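Local coordinates for protein 5'-Methylthioadenosine Nucleosidase (Arabidopsis thaliana, PDB 2H8G) that is a nucleosidase-type protein of the phosphorylase superfamily that holds a bound adenine in a pocket of its mixed alpha/beta fold, at residues S27-V32 and P108-N113; V130-D135 and P216-K221; V136-R141 and L175-S180; Q157-P162 and R262-L267. One frame throughout, in Å; residues are numbered along the deposited sequence.

Interaction 1: S27-V32 and P108-N113; sequences SSVVFV and PDIIIN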
loop_
_atom_site.group_PDB
_atom_site.type_symbol
_atom_site.label_atom_id
_atom_site.label_comp_id
_atom_site.label_asym_id
_atom_site.label_seq_id
_atom_site.Cartn_x
_atom_site.Cartn_y
_atom_site.Cartn_z
ATOM N N SER A 27 -23.589 -8.635 -12.197
ATOM C CA SER A 27 -23.392 -8.293 -13.600
ATOM C C SER A 27 -21.942 -8.021 -13.974
ATOM O O SER A 27 -21.569 -8.135 -15.142
ATOM C CB SER A 27 -24.247 -7.078 -13.972
ATOM O OG SER A 27 -23.841 -5.927 -13.253
ATOM N N SER A 28 -21.119 -7.665 -12.991
ATOM C CA SER A 28 -19.718 -7.380 -13.266
ATOM C C SER A 28 -18.799 -7.909 -12.178
ATOM O O SER A 28 -19.103 -7.815 -10.988
ATOM C CB SER A 28 -19.501 -5.873 -13.425
ATOM O OG SER A 28 -19.737 -5.185 -12.207
ATOM N N VAL A 29 -17.670 -8.462 -12.602
ATOM C CA VAL A 29 -16.682 -9.010 -11.685
ATOM C C VAL A 29 -15.313 -8.480 -12.070
ATOM O O VAL A 29 -14.989 -8.392 -13.253
ATOM C CB VAL A 29 -16.629 -10.549 -11.768
ATOM C CG1 VAL A 29 -15.582 -11.089 -10.796
ATOM C CG2 VAL A 29 -18.000 -11.136 -11.473
ATOM N N VAL A 30 -14.514 -8.119 -11.072
ATOM C CA VAL A 30 -13.164 -7.644 -11.328
ATOM C C VAL A 30 -12.183 -8.580 -10.641
ATOM O O VAL A 30 -12.310 -8.848 -9.445
ATOM C CB VAL A 30 -12.913 -6.221 -10.769
ATOM C CG1 VAL A 30 -11.418 -5.912 -10.792
ATOM C CG2 VAL A 30 -13.658 -5.186 -11.601
ATOM N N PHE A 31 -11.236 -9.103 -11.411
ATOM C CA PHE A 31 -10.194 -9.958 -10.856
ATOM C C PHE A 31 -8.984 -9.058 -10.660
ATOM O O PHE A 31 -8.594 -8.340 -11.580
ATOM C CB PHE A 31 -9.770 -11.066 -11.828
ATOM C CG PHE A 31 -10.662 -12.273 -11.822
ATOM C CD1 PHE A 31 -11.869 -12.269 -12.515
ATOM C CD2 PHE A 31 -10.284 -13.430 -11.142
ATOM C CE1 PHE A 31 -12.687 -13.401 -12.532
ATOM C CE2 PHE A 31 -11.096 -14.568 -11.153
ATOM C CZ PHE A 31 -12.299 -14.551 -11.851
ATOM N N VAL A 32 -8.408 -9.077 -9.463
ATOM C CA VAL A 32 -7.205 -8.305 -9.193
ATOM C C VAL A 32 -6.128 -9.379 -9.132
ATOM O O VAL A 32 -6.168 -10.255 -8.265
ATOM C CB VAL A 32 -7.281 -7.562 -7.849
ATOM C CG1 VAL A 32 -5.926 -6.948 -7.525
ATOM C CG2 VAL A 32 -8.347 -6.472 -7.921
ATOM N N PRO A 108 -17.474 -2.749 -9.866
ATOM C CA PRO A 108 -17.808 -4.176 -9.866
ATOM C C PRO A 108 -18.766 -4.553 -8.739
ATOM O O PRO A 108 -18.896 -3.830 -7.751
ATOM C CB PRO A 108 -16.442 -4.838 -9.703
ATOM C CG PRO A 108 -15.737 -3.884 -8.805
ATOM C CD PRO A 108 -16.090 -2.534 -9.408
ATOM N N ASP A 109 -19.442 -5.686 -8.897
ATOM C CA ASP A 109 -20.359 -6.162 -7.873
ATOM C C ASP A 109 -19.558 -6.947 -6.845
ATOM O O ASP A 109 -19.911 -7.005 -5.671
ATOM C CB ASP A 109 -21.423 -7.080 -8.479
ATOM C CG ASP A 109 -22.287 -6.374 -9.501
ATOM O OD1 ASP A 109 -22.892 -5.340 -9.154
ATOM O OD2 ASP A 109 -22.364 -6.857 -10.651
ATOM N N ILE A 110 -18.467 -7.546 -7.306
ATOM C CA ILE A 110 -17.616 -8.355 -6.448
ATOM C C ILE A 110 -16.201 -8.381 -7.003
ATOM O O ILE A 110 -15.997 -8.301 -8.215
ATOM C CB ILE A 110 -18.180 -9.797 -6.353
ATOM C CG1 ILE A 110 -17.346 -10.645 -5.388
ATOM C CG2 ILE A 110 -18.227 -10.423 -7.737
ATOM C CD1 ILE A 110 -18.045 -11.943 -4.974
ATOM N N ILE A 111 -15.222 -8.479 -6.107
ATOM C CA ILE A 111 -13.821 -8.521 -6.500
ATOM C C ILE A 111 -13.253 -9.890 -6.164
ATOM O O ILE A 111 -13.568 -10.455 -5.124
ATOM C CB ILE A 111 -12.994 -7.472 -5.728
ATOM C CG1 ILE A 111 -13.472 -6.066 -6.080
ATOM C CG2 ILE A 111 -11.511 -7.634 -6.049
ATOM C CD1 ILE A 111 -12.971 -5.008 -5.131
ATOM N N ILE A 112 -12.434 -10.430 -7.056
ATOM C CA ILE A 112 -11.798 -11.712 -6.800
ATOM C C ILE A 112 -10.297 -11.494 -6.903
ATOM O O ILE A 112 -9.797 -11.108 -7.957
ATOM C CB ILE A 112 -12.176 -12.795 -7.840
ATOM C CG1 ILE A 112 -13.689 -13.024 -7.847
ATOM C CG2 ILE A 112 -11.440 -14.098 -7.509
ATOM C CD1 ILE A 112 -14.146 -14.024 -8.894
ATOM N N ASN A 113 -9.587 -11.703 -5.799
ATOM C CA ASN A 113 -8.133 -11.574 -5.789
ATOM C C ASN A 113 -7.632 -12.999 -6.006
ATOM O O ASN A 113 -7.741 -13.841 -5.124
ATOM C CB ASN A 113 -7.650 -11.043 -4.431
ATOM C CG ASN A 113 -6.132 -11.001 -4.319
ATOM O OD1 ASN A 113 -5.576 -11.208 -3.236
ATOM N ND2 ASN A 113 -5.454 -10.714 -5.431
#
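Ser27 and Ser28 meet Asp109 where two neighbouring parallel strands of the central sheet begin. A single oxygen, Asp109 OD2, takes three bonds: Ser27 N at 2.7 Å and Ser28 N at 2.8 Å, both on its anti side and out of the carboxylate plane, and Ser27 OG on its syn lone pair. Past this grip the ladder alternates, Val30 N giving to Ile110 O and Val30 O receiving Ile112 N at 2.9 Å.

Ile112 lies beside Phe31, pointing the same way. Its CB sits over one ring face, 4.1 Å from the Phe31 centroid. CG2 leans on Phe31 CE2 at 3.7 Å, while CG1 meets Val29 CG1. At the tip, CD1 reaches Phe31 CZ at 3.5 Å and also touches Val29 CG1. Helix 233-259 covers this face. On the other, facing helix 92-106, Val30 CG2 is pressed tightly against Pro108 CB (3.4 Å).

Asn113 ND2 closes the ladder on Val32 O at 3.0 Å, while its OD1 receives Lys221 NZ. With three donors on one oxygen, Asp109 is probably held ionised, fastening the polar start of a pairing that is otherwise largely aliphatic and aromatic.

Interaction 2: V130-D135 and P216-K221; sequences VFLVSD and PVVFLK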
loop_
_atom_site.group_PDB
_atom_site.type_symbol
_atom_site.label_atom_id
_atom_site.label_comp_id
_atom_site.label_asym_id
_atom_site.label_seq_id
_atom_site.Cartn_x
_atom_site.Cartn_y
_atom_site.Cartn_z
ATOM N N VAL A 130 -5.936 -25.044 -4.516
ATOM C CA VAL A 130 -6.454 -23.707 -4.744
ATOM C C VAL A 130 -7.434 -23.489 -3.603
ATOM O O VAL A 130 -8.478 -24.138 -3.535
ATOM C CB VAL A 130 -7.189 -23.564 -6.080
ATOM C CG1 VAL A 130 -7.690 -22.129 -6.228
ATOM C CG2 VAL A 130 -6.255 -23.925 -7.229
ATOM N N PHE A 131 -7.064 -22.589 -2.700
ATOM C CA PHE A 131 -7.850 -22.266 -1.514
ATOM C C PHE A 131 -8.811 -21.097 -1.664
ATOM O O PHE A 131 -8.555 -20.151 -2.409
ATOM C CB PHE A 131 -6.920 -21.900 -0.353
ATOM C CG PHE A 131 -6.344 -23.070 0.386
ATOM C CD1 PHE A 131 -5.349 -23.864 -0.179
ATOM C CD2 PHE A 131 -6.772 -23.353 1.679
ATOM C CE1 PHE A 131 -4.790 -24.919 0.542
ATOM C CE2 PHE A 131 -6.217 -24.400 2.400
ATOM C CZ PHE A 131 -5.227 -25.186 1.833
ATOM N N LEU A 132 -9.908 -21.170 -0.914
ATOM C CA LEU A 132 -10.880 -20.090 -0.846
ATOM C C LEU A 132 -10.526 -19.535 0.539
ATOM O O LEU A 132 -10.509 -20.283 1.512
ATOM C CB LEU A 132 -12.308 -20.637 -0.838
ATOM C CG LEU A 132 -13.430 -19.604 -0.935
ATOM C CD1 LEU A 132 -13.344 -18.869 -2.266
ATOM C CD2 LEU A 132 -14.766 -20.314 -0.808
ATOM N N VAL A 133 -10.229 -18.247 0.636
ATOM C CA VAL A 133 -9.841 -17.662 1.921
ATOM C C VAL A 133 -11.007 -17.274 2.831
ATOM O O VAL A 133 -11.985 -16.689 2.374
ATOM C CB VAL A 133 -8.953 -16.415 1.688
ATOM C CG1 VAL A 133 -8.675 -15.707 3.007
ATOM C CG2 VAL A 133 -7.649 -16.831 1.026
ATOM N N SER A 134 -10.885 -17.593 4.121
ATOM C CA SER A 134 -11.914 -17.265 5.112
ATOM C C SER A 134 -11.757 -15.819 5.587
ATOM O O SER A 134 -12.692 -15.022 5.511
ATOM C CB SER A 134 -11.824 -18.220 6.309
ATOM O OG SER A 134 -10.510 -18.281 6.835
ATOM N N ASP A 135 -10.575 -15.496 6.102
ATOM C CA ASP A 135 -10.270 -14.139 6.541
ATOM C C ASP A 135 -8.808 -13.865 6.240
ATOM O O ASP A 135 -8.051 -14.779 5.912
ATOM C CB ASP A 135 -10.576 -13.923 8.033
ATOM C CG ASP A 135 -9.952 -14.968 8.930
ATOM O OD1 ASP A 135 -8.935 -15.575 8.545
ATOM O OD2 ASP A 135 -10.480 -15.165 10.046
ATOM N N PRO A 216 -17.771 -6.455 -1.928
ATOM C CA PRO A 216 -17.479 -7.826 -1.493
ATOM C C PRO A 216 -16.209 -8.339 -2.161
ATOM O O PRO A 216 -15.981 -8.082 -3.343
ATOM C CB PRO A 216 -18.708 -8.606 -1.956
ATOM C CG PRO A 216 -19.801 -7.581 -1.914
ATOM C CD PRO A 216 -19.132 -6.350 -2.481
ATOM N N VAL A 217 -15.383 -9.065 -1.414
ATOM C CA VAL A 217 -14.162 -9.602 -1.999
ATOM C C VAL A 217 -13.943 -11.065 -1.624
ATOM O O VAL A 217 -14.162 -11.478 -0.481
ATOM C CB VAL A 217 -12.921 -8.763 -1.597
ATOM C CG1 VAL A 217 -12.752 -8.765 -0.094
ATOM C CG2 VAL A 217 -11.671 -9.318 -2.271
ATOM N N VAL A 218 -13.536 -11.845 -2.619
ATOM C CA VAL A 218 -13.257 -13.268 -2.451
ATOM C C VAL A 218 -11.820 -13.506 -2.897
ATOM O O VAL A 218 -11.286 -12.748 -3.709
ATOM C CB VAL A 218 -14.222 -14.124 -3.307
ATOM C CG1 VAL A 218 -13.781 -15.584 -3.319
ATOM C CG2 VAL A 218 -15.636 -14.011 -2.744
ATOM N N PHE A 219 -11.188 -14.540 -2.349
ATOM C CA PHE A 219 -9.807 -14.849 -2.696
ATOM C C PHE A 219 -9.624 -16.279 -3.168
ATOM O O PHE A 219 -10.166 -17.212 -2.577
ATOM C CB PHE A 219 -8.874 -14.644 -1.494
ATOM C CG PHE A 219 -8.989 -13.293 -0.850
ATOM C CD1 PHE A 219 -10.039 -13.012 0.016
ATOM C CD2 PHE A 219 -8.054 -12.297 -1.114
ATOM C CE1 PHE A 219 -10.156 -11.754 0.613
ATOM C CE2 PHE A 219 -8.163 -11.042 -0.526
ATOM C CZ PHE A 219 -9.215 -10.771 0.338
ATOM N N LEU A 220 -8.864 -16.443 -4.244
ATOM C CA LEU A 220 -8.534 -17.765 -4.758
ATOM C C LEU A 220 -7.016 -17.766 -4.690
ATOM O O LEU A 220 -6.352 -17.010 -5.404
ATOM C CB LEU A 220 -9.010 -17.940 -6.200
ATOM C CG LEU A 220 -10.527 -17.873 -6.389
ATOM C CD1 LEU A 220 -10.856 -17.986 -7.868
ATOM C CD2 LEU A 220 -11.202 -18.992 -5.599
ATOM N N LYS A 221 -6.467 -18.591 -3.808
ATOM C CA LYS A 221 -5.022 -18.637 -3.622
ATOM C C LYS A 221 -4.485 -20.037 -3.874
ATOM O O LYS A 221 -4.837 -20.988 -3.173
ATOM C CB LYS A 221 -4.681 -18.161 -2.203
ATOM C CG LYS A 221 -5.056 -16.690 -1.956
ATOM C CD LYS A 221 -4.086 -15.730 -2.645
ATOM C CE LYS A 221 -4.647 -14.302 -2.704
ATOM N NZ LYS A 221 -3.614 -13.313 -3.133
HETATM O O HOH W 1 -12.600 -15.981 -0.258
#
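Leu132 CD1 wedges into the notch between Val218 and Leu220 of strand 217-226. The two strands run antiparallel in the central mixed sheet of this phosphorylase-superfamily fold. CG of Leu132 stands anti to its backbone N (chi1 -173°). Leu132 CD1, placed by chi2 (63°), presses on Val218 CG1 at 3.5 Å, tighter than an ordinary methyl contact, with Leu220 CD2 as the second wall at 4.0 Å. Leu248 and Val255 of helix 233-259 pack on Leu220.

A second bump is Val133. Val133 CG2 settles between Phe219 CB, 3.6 Å off, and Lys221 CG at 4.0 Å. The Lys221 chain bends at chi2, and its NZ forms a salt bridge with Asp200; CG thus serves the packing while the charged end is paired, the side chain lying about 8 Å from the bound adenine.

Phe131 and Lys221 form a hydrogen-bonded pair, Phe131 N to Lys221 O at 2.8 Å and Lys221 N to Phe131 O at 3.0 Å; Leu132 and Leu220 are the adjoining non-hydrogen-bonded pair. The strands then part: Val133 N to Phe219 O is weak, and one water bridges the gap, donating to Val133 O and accepting from Phe219 N at 2.9 Å.

Interaction 3: V136-R141 and L175-S180; sequences VVFHDR and LSTGDS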
loop_
_atom_site.group_PDB
_atom_site.type_symbol
_atom_site.label_atom_id
_atom_site.label_comp_id
_atom_site.label_asym_id
_atom_site.label_seq_id
_atom_site.Cartn_x
_atom_site.Cartn_y
_atom_site.Cartn_z
ATOM N N VAL A 136 -8.415 -12.605 6.354
ATOM C CA VAL A 136 -7.055 -12.218 6.027
ATOM C C VAL A 136 -6.465 -11.245 7.038
ATOM O O VAL A 136 -7.180 -10.454 7.643
ATOM C CB VAL A 136 -7.028 -11.590 4.615
ATOM C CG1 VAL A 136 -7.864 -10.310 4.599
ATOM C CG2 VAL A 136 -5.602 -11.337 4.181
ATOM N N VAL A 137 -5.154 -11.327 7.218
ATOM C CA VAL A 137 -4.428 -10.466 8.140
ATOM C C VAL A 137 -3.068 -10.114 7.548
ATOM O O VAL A 137 -2.654 -10.707 6.546
ATOM C CB VAL A 137 -4.158 -11.181 9.495
ATOM C CG1 VAL A 137 -5.466 -11.506 10.188
ATOM C CG2 VAL A 137 -3.352 -12.455 9.269
ATOM N N PHE A 138 -2.396 -9.138 8.161
ATOM C CA PHE A 138 -1.032 -8.748 7.774
ATOM C C PHE A 138 -0.118 -9.304 8.863
ATOM O O PHE A 138 -0.497 -9.308 10.034
ATOM C CB PHE A 138 -0.804 -7.230 7.801
ATOM C CG PHE A 138 -1.471 -6.465 6.697
ATOM C CD1 PHE A 138 -2.732 -5.920 6.881
ATOM C CD2 PHE A 138 -0.808 -6.227 5.496
ATOM C CE1 PHE A 138 -3.325 -5.137 5.892
ATOM C CE2 PHE A 138 -1.391 -5.449 4.500
ATOM C CZ PHE A 138 -2.649 -4.901 4.697
ATOM N N HIS A 139 1.078 -9.753 8.496
ATOM C CA HIS A 139 2.022 -10.238 9.502
ATOM C C HIS A 139 3.253 -9.340 9.615
ATOM O O HIS A 139 4.099 -9.565 10.479
ATOM C CB HIS A 139 2.466 -11.685 9.227
ATOM C CG HIS A 139 2.944 -11.932 7.828
ATOM N ND1 HIS A 139 4.189 -11.548 7.372
ATOM C CD2 HIS A 139 2.336 -12.544 6.787
ATOM C CE1 HIS A 139 4.323 -11.916 6.108
ATOM N NE2 HIS A 139 3.213 -12.521 5.730
ATOM N N ASP A 140 3.352 -8.310 8.774
ATOM C CA ASP A 140 4.515 -7.429 8.813
ATOM C C ASP A 140 4.243 -5.955 9.108
ATOM O O ASP A 140 5.045 -5.087 8.758
ATOM C CB ASP A 140 5.308 -7.557 7.504
ATOM C CG ASP A 140 4.571 -6.981 6.304
ATOM O OD1 ASP A 140 3.342 -6.772 6.384
ATOM O OD2 ASP A 140 5.237 -6.753 5.265
ATOM N N ARG A 141 3.113 -5.661 9.745
ATOM C CA ARG A 141 2.813 -4.278 10.115
ATOM C C ARG A 141 2.738 -4.315 11.633
ATOM O O ARG A 141 1.656 -4.332 12.222
ATOM C CB ARG A 141 1.484 -3.811 9.510
ATOM C CG ARG A 141 1.375 -4.072 8.015
ATOM C CD ARG A 141 0.354 -3.151 7.357
ATOM N NE ARG A 141 -0.941 -3.200 8.018
ATOM C CZ ARG A 141 -1.973 -2.442 7.661
ATOM N NH1 ARG A 141 -1.844 -1.589 6.650
ATOM N NH2 ARG A 141 -3.120 -2.516 8.323
ATOM N N LEU A 175 -5.451 -16.297 5.424
ATOM C CA LEU A 175 -4.341 -15.807 4.622
ATOM C C LEU A 175 -3.590 -14.719 5.391
ATOM O O LEU A 175 -4.209 -13.844 5.994
ATOM C CB LEU A 175 -4.877 -15.212 3.312
ATOM C CG LEU A 175 -3.877 -14.472 2.412
ATOM C CD1 LEU A 175 -2.799 -15.431 1.955
ATOM C CD2 LEU A 175 -4.603 -13.870 1.211
ATOM N N SER A 176 -2.261 -14.776 5.369
ATOM C CA SER A 176 -1.442 -13.774 6.041
ATOM C C SER A 176 -0.576 -13.109 4.974
ATOM O O SER A 176 0.166 -13.782 4.242
ATOM C CB SER A 176 -0.580 -14.426 7.126
ATOM O OG SER A 176 0.039 -13.432 7.922
ATOM N N THR A 177 -0.693 -11.788 4.899
ATOM C CA THR A 177 -0.010 -10.963 3.912
ATOM C C THR A 177 1.171 -10.168 4.446
ATOM O O THR A 177 1.135 -9.658 5.564
ATOM C CB THR A 177 -1.017 -9.950 3.312
ATOM O OG1 THR A 177 -2.073 -10.670 2.662
ATOM C CG2 THR A 177 -0.338 -8.999 2.332
ATOM N N GLY A 178 2.205 -10.051 3.619
ATOM C CA GLY A 178 3.376 -9.272 3.964
ATOM C C GLY A 178 4.084 -8.917 2.670
ATOM O O GLY A 178 3.914 -9.611 1.667
ATOM N N ASP A 179 4.889 -7.862 2.672
ATOM C CA ASP A 179 5.579 -7.483 1.446
ATOM C C ASP A 179 6.887 -8.192 1.148
ATOM O O ASP A 179 7.605 -7.799 0.227
ATOM C CB ASP A 179 5.800 -5.976 1.409
ATOM C CG ASP A 179 4.555 -5.238 1.005
ATOM O OD1 ASP A 179 3.823 -4.760 1.895
ATOM O OD2 ASP A 179 4.298 -5.160 -0.212
ATOM N N SER A 180 7.205 -9.224 1.920
ATOM C CA SER A 180 8.423 -9.984 1.679
ATOM C C SER A 180 8.053 -11.389 1.224
ATOM O O SER A 180 7.085 -11.973 1.705
ATOM C CB SER A 180 9.282 -10.046 2.943
ATOM O OG SER A 180 9.765 -8.759 3.288
HETATM O O HOH W 2 4.531 -12.419 2.747
HETATM O O HOH W 3 2.315 -5.458 4.203
HETATM O O HOH W 4 7.770 -7.619 5.274
#
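Asp140 OD2 receives the backbone N of Asp179 at 2.8 Å in a nearly straight bond, the N-H arriving from above the carboxylate plane, 43° out of it. The same oxygen takes a proton from a water 2.7 Å away, which in turn accepts from Ser180 OG. Asp140 CG stands between its own backbone N and carbonyl carbon (chi1 69°). Asp179 OD1 is itself hydrogen-bonded to Thr92 OG1.

Next to it, Thr177 O accepts His139 N at 2.9 Å and also lies over one face of the His139 imidazole, 3.3 Å above its plane toward the rim.

These bonds continue a parallel pairing of strands 130-138 and 171-177 in the central sheet, the chain passing between them through helix 148-153, the short strand 156-157 and helix 162-168. Val137 bonds through both its backbone polar atoms, N to Leu175 O and O to Thr177 N (2.8 Å). Beyond the strands the side chain of His139 is about 6 Å from the bound adenine, and Ser180 OG bonds to Arg142 N of the second subunit.

Around this frame Gly178 CA packs close, 3.5 Å from His139 CE1, against the Asp140 carboxylate as well. Farther back, Val136 CG2 rests on Leu175 CG at 4.0 Å, with helix 203-212 covering the valine.

Interaction 4: Q157-P162 and R262-L267; sequences QAFSTP and RNLSDL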
loop_
_atom_site.group_PDB
_atom_site.type_symbol
_atom_site.label_atom_id
_atom_site.label_comp_id
_atom_site.label_asym_id
_atom_site.label_seq_id
_atom_site.Cartn_x
_atom_site.Cartn_y
_atom_site.Cartn_z
ATOM N N GLN A 157 -12.663 -10.106 7.065
ATOM C CA GLN A 157 -13.277 -11.351 6.623
ATOM C C GLN A 157 -13.582 -11.288 5.137
ATOM O O GLN A 157 -13.973 -10.245 4.621
ATOM C CB GLN A 157 -14.584 -11.597 7.386
ATOM C CG GLN A 157 -14.440 -11.724 8.897
ATOM C CD GLN A 157 -13.755 -13.008 9.323
ATOM O OE1 GLN A 157 -14.105 -14.094 8.862
ATOM N NE2 GLN A 157 -12.779 -12.890 10.217
ATOM N N ALA A 158 -13.388 -12.406 4.447
ATOM C CA ALA A 158 -13.695 -12.466 3.028
ATOM C C ALA A 158 -15.215 -12.598 2.937
ATOM O O ALA A 158 -15.865 -12.994 3.906
ATOM C CB ALA A 158 -13.014 -13.677 2.391
ATOM N N PHE A 159 -15.780 -12.258 1.786
ATOM C CA PHE A 159 -17.221 -12.348 1.594
ATOM C C PHE A 159 -17.632 -13.812 1.710
ATOM O O PHE A 159 -16.966 -14.691 1.170
ATOM C CB PHE A 159 -17.595 -11.807 0.214
ATOM C CG PHE A 159 -19.070 -11.675 -0.006
ATOM C CD1 PHE A 159 -19.797 -10.689 0.652
ATOM C CD2 PHE A 159 -19.732 -12.531 -0.877
ATOM C CE1 PHE A 159 -21.171 -10.554 0.443
ATOM C CE2 PHE A 159 -21.104 -12.405 -1.092
ATOM C CZ PHE A 159 -21.822 -11.413 -0.430
ATOM N N SER A 160 -18.727 -14.066 2.417
ATOM C CA SER A 160 -19.213 -15.427 2.612
ATOM C C SER A 160 -19.805 -16.028 1.337
ATOM O O SER A 160 -20.726 -15.465 0.747
ATOM C CB SER A 160 -20.260 -15.446 3.728
ATOM O OG SER A 160 -20.653 -16.772 4.035
ATOM N N THR A 161 -19.268 -17.170 0.916
ATOM C CA THR A 161 -19.749 -17.856 -0.283
ATOM C C THR A 161 -19.944 -19.342 0.036
ATOM O O THR A 161 -19.284 -20.211 -0.536
ATOM C CB THR A 161 -18.747 -17.711 -1.456
ATOM O OG1 THR A 161 -17.482 -18.262 -1.077
ATOM C CG2 THR A 161 -18.565 -16.247 -1.823
ATOM N N PRO A 162 -20.874 -19.646 0.952
ATOM C CA PRO A 162 -21.165 -21.021 1.365
ATOM C C PRO A 162 -21.553 -21.975 0.239
ATOM O O PRO A 162 -21.089 -23.116 0.203
ATOM C CB PRO A 162 -22.282 -20.840 2.389
ATOM C CG PRO A 162 -23.005 -19.632 1.875
ATOM C CD PRO A 162 -21.856 -18.711 1.528
ATOM N N ARG A 262 -26.290 -15.727 -10.716
ATOM C CA ARG A 262 -26.590 -15.638 -9.294
ATOM C C ARG A 262 -26.429 -14.218 -8.776
ATOM O O ARG A 262 -25.717 -13.406 -9.368
ATOM C CB ARG A 262 -25.652 -16.546 -8.490
ATOM C CG ARG A 262 -25.848 -18.037 -8.690
ATOM C CD ARG A 262 -24.774 -18.812 -7.932
ATOM N NE ARG A 262 -24.892 -20.254 -8.126
ATOM C CZ ARG A 262 -25.721 -21.039 -7.447
ATOM N NH1 ARG A 262 -26.512 -20.525 -6.515
ATOM N NH2 ARG A 262 -25.767 -22.337 -7.709
ATOM N N ASN A 263 -27.105 -13.918 -7.673
ATOM C CA ASN A 263 -26.969 -12.608 -7.054
ATOM C C ASN A 263 -26.075 -12.835 -5.837
ATOM O O ASN A 263 -25.867 -13.975 -5.429
ATOM C CB ASN A 263 -28.328 -12.034 -6.641
ATOM C CG ASN A 263 -29.149 -12.997 -5.824
ATOM O OD1 ASN A 263 -28.684 -13.529 -4.817
ATOM N ND2 ASN A 263 -30.386 -13.226 -6.250
ATOM N N LEU A 264 -25.538 -11.761 -5.272
ATOM C CA LEU A 264 -24.637 -11.875 -4.127
ATOM C C LEU A 264 -25.102 -12.796 -3.007
ATOM O O LEU A 264 -24.288 -13.492 -2.397
ATOM C CB LEU A 264 -24.339 -10.485 -3.560
ATOM C CG LEU A 264 -23.453 -9.614 -4.456
ATOM C CD1 LEU A 264 -23.418 -8.199 -3.916
ATOM C CD2 LEU A 264 -22.049 -10.199 -4.518
ATOM N N SER A 265 -26.403 -12.811 -2.737
ATOM C CA SER A 265 -26.940 -13.654 -1.675
ATOM C C SER A 265 -26.975 -15.141 -2.029
ATOM O O SER A 265 -27.106 -15.985 -1.144
ATOM C CB SER A 265 -28.351 -13.190 -1.293
ATOM O OG SER A 265 -29.256 -13.340 -2.374
ATOM N N ASP A 266 -26.857 -15.467 -3.314
ATOM C CA ASP A 266 -26.890 -16.864 -3.751
ATOM C C ASP A 266 -25.506 -17.511 -3.795
ATOM O O ASP A 266 -25.380 -18.683 -4.146
ATOM C CB ASP A 266 -27.517 -16.989 -5.148
ATOM C CG ASP A 266 -28.931 -16.443 -5.217
ATOM O OD1 ASP A 266 -29.733 -16.718 -4.301
ATOM O OD2 ASP A 266 -29.244 -15.749 -6.208
ATOM N N LEU A 267 -24.472 -16.752 -3.443
ATOM C CA LEU A 267 -23.104 -17.266 -3.477
ATOM C C LEU A 267 -22.737 -18.277 -2.388
ATOM O O LEU A 267 -21.777 -19.041 -2.620
ATOM C CB LEU A 267 -22.108 -16.104 -3.453
ATOM C CG LEU A 267 -22.189 -15.119 -4.622
ATOM C CD1 LEU A 267 -21.000 -14.170 -4.558
ATOM C CD2 LEU A 267 -22.192 -15.869 -5.943
ATOM O OXT LEU A 267 -23.385 -18.290 -1.319
HETATM O O HOH W 5 -23.391 -14.643 -0.029
#
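Phe159 and Leu267 bring together the loop ahead of helix 162-168 and the C-terminal tail, whose residues 264-266 form a short 3-10 turn after the long helix 233-259. This is packing at the edge of the phosphorylase-superfamily fold, outside the sheet itself.

Phe159 sets its CG anti to the backbone N (chi1 -172°), and the outer corner of its ring carries the contact. Phe159 CE2 touches Leu267 CD1 at 3.9 Å and lies 3.6 Å from Leu264 O, which sits in the ring plane at the edge. Phe159 CZ adds a contact with Leu264 CB at 4.1 Å. In both leucines CG stands anti to the carbonyl carbon, and the phenylalanine crosses both side chains at about a right angle. Pro216, just before strand 217-226, also packs on the ring.

Thr161, at the N-cap position of helix 162-168 but with no capping bond from its side chain, holds its CG2 anti to the carbonyl carbon, and Thr161 CG2 rests on Leu267 CB at 3.9 Å. The C-terminal carboxylate lies by the start of the helix: Leu267 OXT is 3.3 Å from Pro162 CD, and Leu267 has a backbone hydrogen bond with Leu164. A negative group at this helix end would probably be stabilised by the helix dipole.

Across the segments one water makes a polar link, donating to Ser160 O at 2.9 Å and to Leu264 O at 2.8 Å.

Interactions 1, 2 and 3 follow one another across the central mixed sheet. Strand 110-119 of interaction 1 neighbours strand 217-226 of interaction 2, and strand 130-138 serves both interaction 2 and interaction 3. Centres lie about 13 Å apart for 1 and 2 and about 15 Å for 2 and 3; interactions 1 and 3 sit on opposite sides of the chain's centre, about 22 Å apart. Along the chain interaction 1 closes before the rest open, the segments of interaction 3 fall between those of interaction 2, and those of interaction 4 alternate with both. Interaction 4 touches 1 and 2, tying the C-terminus to the sheet's flank, its centre about 24 Å from that of interaction 3, which comes near the adenine.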